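Local coordinates for protein esterase (uncultured bacterium FLS12, PDB 4RGY) that hydrolyses esters as a low-temperature-active alkaline esterase, with a chain that belongs to the alpha/beta-hydrolase superfamily, at residues 136-141 against 195-200; 145-150 against 258-263; 151-156 against 220-225; 206-211 against 232-237. One frame throughout, in Å; residues are numbered along the deposited sequence.

Contact 1 of 4, residues 136-141 against 195-200; sequences GMRHPE and AERMAQ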
# COMPACT_ATOMS: atom_id res chain seq x y z
N GLY A 136 -10.64 -16.54 -22.87
CA GLY A 136 -11.19 -16.14 -24.16
C GLY A 136 -11.86 -17.29 -24.88
O GLY A 136 -12.87 -17.09 -25.57
N MET A 137 -11.33 -18.50 -24.73
CA MET A 137 -11.86 -19.65 -25.46
C MET A 137 -12.93 -20.44 -24.69
O MET A 137 -13.72 -21.17 -25.30
CB MET A 137 -10.72 -20.55 -25.95
CG MET A 137 -9.81 -19.84 -26.96
SD MET A 137 -8.74 -20.99 -27.85
CE MET A 137 -7.53 -21.37 -26.60
N ARG A 138 -12.96 -20.31 -23.37
CA ARG A 138 -14.02 -20.91 -22.57
C ARG A 138 -15.22 -19.98 -22.50
O ARG A 138 -16.37 -20.43 -22.45
CB ARG A 138 -13.53 -21.27 -21.16
CG ARG A 138 -12.54 -22.42 -21.10
CD ARG A 138 -13.23 -23.78 -21.12
NE ARG A 138 -13.96 -24.01 -19.88
CZ ARG A 138 -13.41 -24.50 -18.77
NH1 ARG A 138 -12.13 -24.85 -18.76
NH2 ARG A 138 -14.15 -24.64 -17.67
N HIS A 139 -14.94 -18.68 -22.49
CA HIS A 139 -16.01 -17.69 -22.41
C HIS A 139 -15.91 -16.63 -23.50
O HIS A 139 -15.78 -15.45 -23.21
CB HIS A 139 -16.00 -17.03 -21.03
CG HIS A 139 -16.37 -17.97 -19.92
ND1 HIS A 139 -17.65 -18.47 -19.77
CD2 HIS A 139 -15.63 -18.51 -18.93
CE1 HIS A 139 -17.67 -19.27 -18.72
NE2 HIS A 139 -16.46 -19.31 -18.19
N PRO A 140 -15.99 -17.06 -24.77
CA PRO A 140 -15.85 -16.10 -25.87
C PRO A 140 -16.97 -15.07 -25.88
O PRO A 140 -16.82 -14.01 -26.49
CB PRO A 140 -15.94 -17.00 -27.12
CG PRO A 140 -16.71 -18.18 -26.68
CD PRO A 140 -16.30 -18.41 -25.26
N GLU A 141 -18.07 -15.36 -25.18
CA GLU A 141 -19.18 -14.43 -25.09
C GLU A 141 -18.91 -13.28 -24.10
O GLU A 141 -19.66 -12.31 -24.06
CB GLU A 141 -20.47 -15.16 -24.71
CG GLU A 141 -20.59 -15.57 -23.24
CD GLU A 141 -19.81 -16.83 -22.87
OE1 GLU A 141 -19.26 -17.50 -23.78
OE2 GLU A 141 -19.75 -17.17 -21.66
N ALA A 195 -9.10 -24.63 -28.74
CA ALA A 195 -8.95 -24.04 -30.06
C ALA A 195 -9.75 -24.82 -31.11
O ALA A 195 -10.37 -24.23 -31.98
CB ALA A 195 -7.48 -23.96 -30.45
N GLU A 196 -9.77 -26.15 -31.00
CA GLU A 196 -10.60 -26.96 -31.90
C GLU A 196 -12.09 -26.62 -31.77
O GLU A 196 -12.83 -26.59 -32.76
CB GLU A 196 -10.36 -28.46 -31.69
CG GLU A 196 -8.95 -28.91 -32.07
CD GLU A 196 -8.85 -30.40 -32.29
OE1 GLU A 196 -9.65 -30.95 -33.07
OE2 GLU A 196 -7.96 -31.02 -31.67
N ARG A 197 -12.55 -26.37 -30.54
CA ARG A 197 -13.93 -25.94 -30.35
C ARG A 197 -14.18 -24.62 -31.06
O ARG A 197 -15.17 -24.47 -31.77
CB ARG A 197 -14.25 -25.74 -28.87
CG ARG A 197 -13.95 -26.91 -27.96
CD ARG A 197 -14.33 -26.50 -26.55
NE ARG A 197 -14.05 -27.55 -25.58
CZ ARG A 197 -14.42 -27.51 -24.30
NH1 ARG A 197 -15.09 -26.47 -23.83
NH2 ARG A 197 -14.11 -28.52 -23.50
N MET A 198 -13.28 -23.67 -30.86
CA MET A 198 -13.45 -22.34 -31.43
C MET A 198 -13.47 -22.34 -32.95
O MET A 198 -14.20 -21.58 -33.57
CB MET A 198 -12.36 -21.40 -30.93
CG MET A 198 -12.60 -19.96 -31.29
SD MET A 198 -12.64 -18.93 -29.83
CE MET A 198 -13.75 -19.95 -28.85
N ALA A 199 -12.68 -23.22 -33.55
CA ALA A 199 -12.56 -23.27 -35.01
C ALA A 199 -13.88 -23.68 -35.66
O ALA A 199 -14.11 -23.39 -36.84
CB ALA A 199 -11.46 -24.22 -35.40
N GLN A 200 -14.74 -24.35 -34.90
CA GLN A 200 -16.02 -24.84 -35.42
C GLN A 200 -17.19 -24.01 -34.91
O GLN A 200 -18.34 -24.26 -35.29
CB GLN A 200 -16.23 -26.31 -35.05
CG GLN A 200 -15.15 -27.23 -35.57
CD GLN A 200 -15.61 -28.68 -35.67
OE1 GLN A 200 -16.81 -28.97 -35.66
NE2 GLN A 200 -14.65 -29.59 -35.78
O HOH W 1 -15.58 -23.55 -24.92

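Contact 2 of 4, residues 145-150 against 258-263; sequences AAASLS and LAWLPL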
# COMPACT_ATOMS: atom_id res chain seq x y z
N ALA A 145 -11.52 -9.65 -26.72
CA ALA A 145 -10.13 -9.93 -27.11
C ALA A 145 -9.39 -10.62 -25.97
O ALA A 145 -9.66 -10.36 -24.80
CB ALA A 145 -9.42 -8.65 -27.49
N ALA A 146 -8.48 -11.52 -26.34
CA ALA A 146 -7.64 -12.26 -25.40
C ALA A 146 -6.24 -12.35 -25.98
O ALA A 146 -6.07 -12.68 -27.16
CB ALA A 146 -8.21 -13.66 -25.13
N ALA A 147 -5.23 -12.08 -25.17
CA ALA A 147 -3.85 -11.99 -25.64
C ALA A 147 -2.89 -12.74 -24.73
O ALA A 147 -2.95 -12.59 -23.49
CB ALA A 147 -3.42 -10.54 -25.74
N SER A 148 -2.02 -13.54 -25.33
CA SER A 148 -0.99 -14.26 -24.59
C SER A 148 0.41 -13.77 -24.94
O SER A 148 0.78 -13.69 -26.12
CB SER A 148 -1.08 -15.75 -24.87
OG SER A 148 0.05 -16.45 -24.35
N LEU A 149 1.19 -13.44 -23.91
CA LEU A 149 2.58 -13.01 -24.08
C LEU A 149 3.49 -14.06 -23.48
O LEU A 149 3.43 -14.32 -22.28
CB LEU A 149 2.82 -11.65 -23.41
CG LEU A 149 2.04 -10.45 -23.93
CD1 LEU A 149 0.63 -10.42 -23.35
CD2 LEU A 149 2.77 -9.15 -23.58
N SER A 150 4.31 -14.70 -24.32
CA SER A 150 5.22 -15.75 -23.87
C SER A 150 4.48 -16.76 -23.01
O SER A 150 4.91 -17.09 -21.89
CB SER A 150 6.37 -15.13 -23.08
OG SER A 150 6.94 -14.06 -23.81
N LEU A 258 -1.81 -3.40 -26.51
CA LEU A 258 -2.73 -2.30 -26.26
C LEU A 258 -3.22 -1.65 -27.56
O LEU A 258 -4.40 -1.35 -27.70
CB LEU A 258 -2.09 -1.26 -25.33
CG LEU A 258 -1.91 -1.69 -23.87
CD1 LEU A 258 -1.06 -0.67 -23.14
CD2 LEU A 258 -3.25 -1.87 -23.16
N ALA A 259 -2.31 -1.45 -28.51
CA ALA A 259 -2.68 -0.85 -29.80
C ALA A 259 -3.61 -1.74 -30.60
O ALA A 259 -4.40 -1.26 -31.42
CB ALA A 259 -1.43 -0.52 -30.60
N TRP A 260 -3.49 -3.04 -30.37
CA TRP A 260 -4.23 -4.06 -31.09
C TRP A 260 -5.64 -4.28 -30.54
O TRP A 260 -6.51 -4.81 -31.25
CB TRP A 260 -3.40 -5.35 -31.06
CG TRP A 260 -4.12 -6.64 -31.39
CD1 TRP A 260 -4.21 -7.24 -32.62
CD2 TRP A 260 -4.77 -7.52 -30.47
NE1 TRP A 260 -4.91 -8.43 -32.52
CE2 TRP A 260 -5.26 -8.62 -31.21
CE3 TRP A 260 -5.00 -7.48 -29.09
CZ2 TRP A 260 -5.96 -9.66 -30.61
CZ3 TRP A 260 -5.70 -8.51 -28.50
CH2 TRP A 260 -6.17 -9.59 -29.26
N LEU A 261 -5.88 -3.89 -29.29
CA LEU A 261 -7.19 -4.11 -28.69
C LEU A 261 -8.29 -3.45 -29.51
O LEU A 261 -8.13 -2.33 -29.99
CB LEU A 261 -7.23 -3.55 -27.26
CG LEU A 261 -6.39 -4.23 -26.18
CD1 LEU A 261 -6.58 -3.51 -24.85
CD2 LEU A 261 -6.73 -5.72 -26.05
N PRO A 262 -9.42 -4.16 -29.69
CA PRO A 262 -10.55 -3.57 -30.41
C PRO A 262 -11.34 -2.64 -29.48
O PRO A 262 -12.49 -2.91 -29.11
CB PRO A 262 -11.37 -4.79 -30.81
CG PRO A 262 -11.10 -5.79 -29.72
CD PRO A 262 -9.66 -5.57 -29.33
N LEU A 263 -10.71 -1.53 -29.11
CA LEU A 263 -11.27 -0.63 -28.12
C LEU A 263 -12.14 0.44 -28.76
O LEU A 263 -11.73 1.08 -29.73
CB LEU A 263 -10.13 0.01 -27.32
CG LEU A 263 -10.47 1.08 -26.29
CD1 LEU A 263 -11.35 0.51 -25.22
CD2 LEU A 263 -9.19 1.64 -25.68

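Contact 3 of 4, residues 151-156 against 220-225; sequences GALDIT and EDNVRF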
# COMPACT_ATOMS: atom_id res chain seq x y z
N GLY A 151 3.37 -17.27 -23.54
CA GLY A 151 2.47 -18.08 -22.74
C GLY A 151 2.91 -19.51 -22.54
O GLY A 151 3.60 -20.09 -23.39
N ALA A 152 2.53 -20.08 -21.40
CA ALA A 152 2.71 -21.51 -21.15
C ALA A 152 1.51 -22.22 -21.77
O ALA A 152 0.58 -22.64 -21.08
CB ALA A 152 2.80 -21.78 -19.65
N LEU A 153 1.51 -22.33 -23.09
CA LEU A 153 0.30 -22.68 -23.82
C LEU A 153 0.04 -24.17 -23.99
O LEU A 153 -1.02 -24.56 -24.47
CB LEU A 153 0.25 -21.97 -25.18
CG LEU A 153 0.35 -20.45 -25.10
CD1 LEU A 153 0.08 -19.79 -26.45
CD2 LEU A 153 -0.61 -19.92 -24.04
N ASP A 154 1.00 -25.00 -23.58
CA ASP A 154 0.82 -26.45 -23.56
C ASP A 154 1.02 -26.95 -22.13
O ASP A 154 2.16 -27.04 -21.65
CB ASP A 154 1.79 -27.14 -24.52
CG ASP A 154 1.47 -28.62 -24.71
OD1 ASP A 154 0.60 -29.15 -23.98
OD2 ASP A 154 2.09 -29.25 -25.59
N ILE A 155 -0.08 -27.27 -21.45
CA ILE A 155 0.01 -27.72 -20.06
C ILE A 155 0.05 -29.24 -19.90
O ILE A 155 -0.01 -29.76 -18.78
CB ILE A 155 -1.09 -27.09 -19.15
CG1 ILE A 155 -2.50 -27.16 -19.76
CG2 ILE A 155 -0.77 -25.63 -18.86
CD1 ILE A 155 -3.07 -28.56 -19.96
N THR A 156 0.13 -29.96 -21.02
CA THR A 156 0.17 -31.42 -20.95
C THR A 156 1.55 -31.90 -20.53
O THR A 156 2.52 -31.14 -20.55
CB THR A 156 -0.21 -32.09 -22.29
OG1 THR A 156 0.70 -31.71 -23.32
CG2 THR A 156 -1.63 -31.72 -22.69
N GLU A 220 9.21 -23.17 -28.13
CA GLU A 220 8.79 -24.35 -28.88
C GLU A 220 7.31 -24.66 -28.66
O GLU A 220 6.59 -24.95 -29.63
CB GLU A 220 9.66 -25.56 -28.54
CG GLU A 220 11.09 -25.47 -29.08
CD GLU A 220 11.88 -24.31 -28.48
OE1 GLU A 220 11.71 -24.01 -27.27
OE2 GLU A 220 12.67 -23.68 -29.22
N ASP A 221 6.85 -24.58 -27.41
CA ASP A 221 5.43 -24.76 -27.10
C ASP A 221 4.59 -23.73 -27.83
O ASP A 221 3.50 -24.03 -28.32
CB ASP A 221 5.17 -24.63 -25.60
CG ASP A 221 5.63 -25.83 -24.80
OD1 ASP A 221 5.96 -26.87 -25.39
OD2 ASP A 221 5.65 -25.73 -23.55
N ASN A 222 5.08 -22.49 -27.89
CA ASN A 222 4.37 -21.45 -28.60
C ASN A 222 4.28 -21.70 -30.10
O ASN A 222 3.23 -21.49 -30.70
CB ASN A 222 4.96 -20.07 -28.30
CG ASN A 222 4.36 -19.46 -27.06
OD1 ASN A 222 3.34 -18.77 -27.13
ND2 ASN A 222 4.95 -19.73 -25.90
N VAL A 223 5.37 -22.16 -30.70
CA VAL A 223 5.36 -22.48 -32.12
C VAL A 223 4.37 -23.61 -32.40
O VAL A 223 3.60 -23.57 -33.37
CB VAL A 223 6.77 -22.83 -32.64
CG1 VAL A 223 6.70 -23.43 -34.04
CG2 VAL A 223 7.65 -21.59 -32.62
N ARG A 224 4.34 -24.61 -31.52
CA ARG A 224 3.40 -25.71 -31.70
C ARG A 224 1.94 -25.25 -31.58
O ARG A 224 1.09 -25.68 -32.37
CB ARG A 224 3.73 -26.87 -30.75
CG ARG A 224 4.97 -27.64 -31.20
CD ARG A 224 5.21 -28.92 -30.40
NE ARG A 224 5.34 -28.64 -28.97
CZ ARG A 224 4.36 -28.82 -28.11
NH1 ARG A 224 3.20 -29.30 -28.54
NH2 ARG A 224 4.52 -28.53 -26.83
N PHE A 225 1.66 -24.35 -30.64
CA PHE A 225 0.30 -23.84 -30.52
C PHE A 225 -0.07 -22.99 -31.74
O PHE A 225 -1.17 -23.11 -32.27
CB PHE A 225 0.11 -23.05 -29.21
CG PHE A 225 -1.29 -22.50 -29.04
CD1 PHE A 225 -2.32 -23.32 -28.57
CD2 PHE A 225 -1.57 -21.18 -29.34
CE1 PHE A 225 -3.60 -22.82 -28.43
CE2 PHE A 225 -2.86 -20.68 -29.19
CZ PHE A 225 -3.87 -21.50 -28.73
O HOH W 2 2.18 -16.58 -26.11
O HOH W 3 3.72 -24.54 -22.02

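Contact 4 of 4, residues 206-211 against 232-237; sequences PKLYQC and LGLDFM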
# COMPACT_ATOMS: atom_id res chain seq x y z
N PRO A 206 -13.41 -14.10 -29.96
CA PRO A 206 -12.68 -12.89 -29.59
C PRO A 206 -11.54 -12.65 -30.56
O PRO A 206 -11.11 -13.59 -31.25
CB PRO A 206 -12.11 -13.24 -28.21
CG PRO A 206 -12.92 -14.40 -27.71
CD PRO A 206 -13.28 -15.17 -28.95
N LYS A 207 -11.06 -11.41 -30.64
CA LYS A 207 -9.79 -11.14 -31.29
C LYS A 207 -8.73 -11.87 -30.47
O LYS A 207 -8.79 -11.85 -29.23
CB LYS A 207 -9.52 -9.63 -31.29
CG LYS A 207 -8.80 -9.12 -32.52
CD LYS A 207 -8.53 -7.62 -32.43
CE LYS A 207 -7.84 -7.14 -33.70
NZ LYS A 207 -7.48 -5.70 -33.61
N LEU A 208 -7.79 -12.53 -31.13
CA LEU A 208 -6.81 -13.38 -30.43
C LEU A 208 -5.39 -13.00 -30.79
O LEU A 208 -5.08 -12.80 -31.96
CB LEU A 208 -7.07 -14.86 -30.74
CG LEU A 208 -8.42 -15.37 -30.25
CD1 LEU A 208 -8.79 -16.68 -30.93
CD2 LEU A 208 -8.44 -15.55 -28.73
N TYR A 209 -4.53 -12.91 -29.78
CA TYR A 209 -3.16 -12.47 -29.96
C TYR A 209 -2.23 -13.45 -29.26
O TYR A 209 -2.50 -13.89 -28.13
CB TYR A 209 -2.97 -11.05 -29.39
CG TYR A 209 -1.56 -10.50 -29.45
CD1 TYR A 209 -0.60 -10.88 -28.52
CD2 TYR A 209 -1.18 -9.59 -30.44
CE1 TYR A 209 0.69 -10.40 -28.57
CE2 TYR A 209 0.11 -9.09 -30.49
CZ TYR A 209 1.04 -9.50 -29.56
OH TYR A 209 2.34 -9.02 -29.61
N GLN A 210 -1.11 -13.74 -29.90
CA GLN A 210 -0.07 -14.57 -29.32
C GLN A 210 1.29 -14.03 -29.69
O GLN A 210 1.55 -13.80 -30.87
CB GLN A 210 -0.19 -16.00 -29.84
CG GLN A 210 0.94 -16.91 -29.38
CD GLN A 210 0.98 -18.26 -30.11
OE1 GLN A 210 0.27 -18.48 -31.09
NE2 GLN A 210 1.82 -19.15 -29.62
N CYS A 211 2.17 -13.84 -28.71
CA CYS A 211 3.56 -13.54 -29.03
C CYS A 211 4.52 -14.32 -28.15
O CYS A 211 4.14 -14.82 -27.09
CB CYS A 211 3.85 -12.03 -28.94
SG CYS A 211 4.03 -11.37 -27.24
N LEU A 232 -5.97 -24.84 -38.11
CA LEU A 232 -7.41 -24.90 -37.88
C LEU A 232 -8.19 -23.79 -38.56
O LEU A 232 -9.40 -23.89 -38.71
CB LEU A 232 -7.73 -24.85 -36.37
CG LEU A 232 -7.29 -26.01 -35.50
CD1 LEU A 232 -7.51 -25.67 -34.03
CD2 LEU A 232 -8.06 -27.26 -35.86
N GLY A 233 -7.49 -22.72 -38.96
CA GLY A 233 -8.17 -21.56 -39.51
C GLY A 233 -8.60 -20.52 -38.49
O GLY A 233 -9.34 -19.59 -38.82
N LEU A 234 -8.12 -20.67 -37.26
CA LEU A 234 -8.47 -19.75 -36.17
C LEU A 234 -7.58 -18.51 -36.24
O LEU A 234 -6.36 -18.62 -36.09
CB LEU A 234 -8.30 -20.49 -34.84
CG LEU A 234 -8.76 -19.85 -33.53
CD1 LEU A 234 -10.21 -19.45 -33.65
CD2 LEU A 234 -8.58 -20.84 -32.39
N ASP A 235 -8.19 -17.34 -36.45
CA ASP A 235 -7.49 -16.07 -36.70
C ASP A 235 -6.77 -15.49 -35.48
O ASP A 235 -7.40 -14.95 -34.56
CB ASP A 235 -8.47 -15.03 -37.27
CG ASP A 235 -7.77 -13.77 -37.82
OD1 ASP A 235 -6.52 -13.70 -37.82
OD2 ASP A 235 -8.48 -12.85 -38.26
N PHE A 236 -5.44 -15.61 -35.48
CA PHE A 236 -4.58 -15.03 -34.45
C PHE A 236 -3.64 -14.01 -35.07
O PHE A 236 -3.13 -14.20 -36.19
CB PHE A 236 -3.69 -16.11 -33.82
CG PHE A 236 -4.25 -16.76 -32.59
CD1 PHE A 236 -5.21 -17.76 -32.70
CD2 PHE A 236 -3.77 -16.42 -31.33
CE1 PHE A 236 -5.71 -18.39 -31.57
CE2 PHE A 236 -4.28 -17.04 -30.19
CZ PHE A 236 -5.24 -18.03 -30.32
N MET A 237 -3.39 -12.93 -34.34
CA MET A 237 -2.22 -12.13 -34.61
C MET A 237 -1.08 -12.81 -33.88
O MET A 237 -1.14 -12.95 -32.65
CB MET A 237 -2.40 -10.69 -34.11
CG MET A 237 -1.13 -9.88 -34.08
SD MET A 237 -0.42 -9.60 -35.71
CE MET A 237 -1.80 -8.80 -36.53
O HOH W 4 -10.10 -14.60 -33.75
O HOH W 5 -7.74 -12.23 -34.14

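Contact 1 of 4, residues 136-141 against 195-200
M137 and M198 mark the closest backbone approach, their CA atoms 6.7 Å apart, where the last turn of helix 127-138 meets the C-terminal part of helix 191-200. This is packing between two helices of the alpha/beta-hydrolase fold, and it is made chiefly by two methionines whose side chains cross at about a right angle. In M137, CG stands anti to the carbonyl carbon (chi1 -64°), and CG lies 4.1 Å from SD of M198. The sulfur of M137 goes on to the other helix, where it rests against the backbone N of A195 at 3.8 Å and also touches CB of that residue. M198 answers from across: its chain bends at chi2 and chi3, and the terminal methyl CE settles 3.8 Å from the carbonyl O of M137. The same CE is flanked by P140, past which M198 runs in the opposite direction, with CB of P140 at 4.1 Å. H139 is the first residue to leave helical geometry, and the one methyl therefore touches the last turn (M137) and the loop after it (P140). L234 also packs on M198 and on A195, and L191 and L194 on M137, which extends the apolar layer beyond the two segments. No direct hydrogen bond joins the segments. At the more exposed margin, a water donates to the carbonyl O of M137 at 3.0 Å and accepts from NH1 of R197 at 3.2 Å, lying in the plane of the guanidinium at its edge.

Contact 2 of 4, residues 145-150 against 258-263
A145 faces L261 at the closest backbone approach, CA to CA 6.7 Å, where strand 145-149 of the central sheet meets the end of helix 247-260 and the chain beyond it. Most of the apolar contacts involve one methyl group. CB of A145 points toward the second segment and meets three side chains: CD of P262 at 3.6 Å, CH2 of W260 at 3.8 Å and CD2 of L261 at 4.2 Å. Two residues along the strand, CB of A147 points the same way and lies 4.1 Å from CZ3 of W260, whereas CB of A146, between them, points away. The six-membered part of the indole therefore presents CZ3 and CH2 to two alternate alanines, approached obliquely by both. CG of W260 stands anti to the backbone N (chi1 163°), and chi2 of 92° then turns the ring. The carbonyl O of A146 is a van der Waals neighbour, 3.7 Å from CH2 of W260. As for polar bonds, the backbone of A145-A147 bonds to the neighbouring strands, A145 and A147 with V122, and A146 with K207 and Y209. K207 makes a cation-pi contact with the indole while its NZ bonds to the carbonyl O of W260, and the Y209 ring meets the indole with planes about 60° apart. Beyond the helix, P262 centres an inverse gamma turn. No hydrogen bond crosses between these segments, so the direct contact rests on apolar packing of two alanine methyls against the indole and the proline ring; a polar tie of the helix end comes from K207.

Contact 3 of 4, residues 151-156 against 220-225
D154 holds CG anti to its backbone N (chi1 -170°), and R224, bent at chi3, brings its guanidinium to that carboxylate. NH2 and NH1 of R224 grip the same oxygen, OD2 of D154, end-on at 2.8 and 3.2 Å. The oxygen lies in the guanidinium plane, although carboxylate and guanidinium planes are 56° apart, and OD2 of D154 receives NH2 through its anti lone pair. NH2 also bonds OD1 of D221 at 2.6 Å, from above that carboxylate, so the arginine probably offsets repulsion between the two acids. OD1 of D154 is occupied separately, accepting from N and OG1 of T156; the backbone bond forms an Asx turn. A water bridges N of D154 and OD2 of D221. Toward the interior, ND2 of N222 donates to the carbonyl O of G151 at 2.9 Å, in the carbonyl plane and on a lone pair, though at a bent 138°. CD1 of L153 lies 3.6 Å from CD2 of F225, the side chains crossing at about a right angle. The contact fastens the loop after strand 145-149 to helix 219-232; L191 of helix 191-200 and L133 of helix 127-138 pack on both L153 and F225, and strand 207-213 adds Q210.

Contact 4 of 4, residues 206-211 against 232-237
In the beta-alpha-beta unit formed by strand 207-213, helix 219-232 and strand 236-241, Y209 and M237 are the parallel pair that fixes the register, CA to CA 4.8 Å. Strand 236-241 is the outermost on this side of the alpha/beta-hydrolase sheet within the chain. Two backbone bonds establish the pairing: N of M237 donates to the carbonyl O of L208 at 2.9 Å, and N of Q210 donates to the carbonyl O of M237 at 2.9 Å, the latter nearly along the C=O axis. M237 is thus bonded through both its N and its O to residues flanking Y209, as parallel pairing requires. On one face of the sheet the side chains of L208 and F236 meet in a CH-pi contact. CB of L208 sits 3.5 Å from the ring centroid, 8° off the normal, and therefore over the centre of the F236 ring. CD1 of L208 reaches CE1 of that ring at 3.6 Å and also touches CG of L234. V229 of the crossover helix packs on both L234 and F236. The other face carries Y209 and M237, where CD2 of Y209 lies 3.7 Å from CG of M237, the methionine having CG anti to its backbone N (chi1 167°) before bending at chi2 and chi3. OH of Y209 bonds to E239, and NE2 of Q210 to the carbonyl O of N222. Before the paired residues a water links the two backbones: it accepts from N of L208 at 3.0 Å and lies 2.8 Å from the carbonyl O of D235, to which it can donate.

Overall arrangement
From the N terminus, helix 127-138 opens contact 1, strand 145-149 contact 2 and the following loop contact 3. Contact 1 closes first, pairing helices 127-138 and 191-200. Strand 207-213 then opens contact 4, helix 219-232 closes contact 3 by holding the loop after strand 145-149, strand 236-241 closes contact 4 at the sheet edge, and the end of helix 247-260 closes contact 2. Contacts 3 and 4 both fall within the span of contact 2 but cross each other; contact 1 crosses 2 and 3 and precedes 4. Contacts 2 and 4 share the sheet, with centres about 10 Å apart. P206 against G136 and P140 joins contacts 1 and 4; F225 meeting F236 joins 3 and 4.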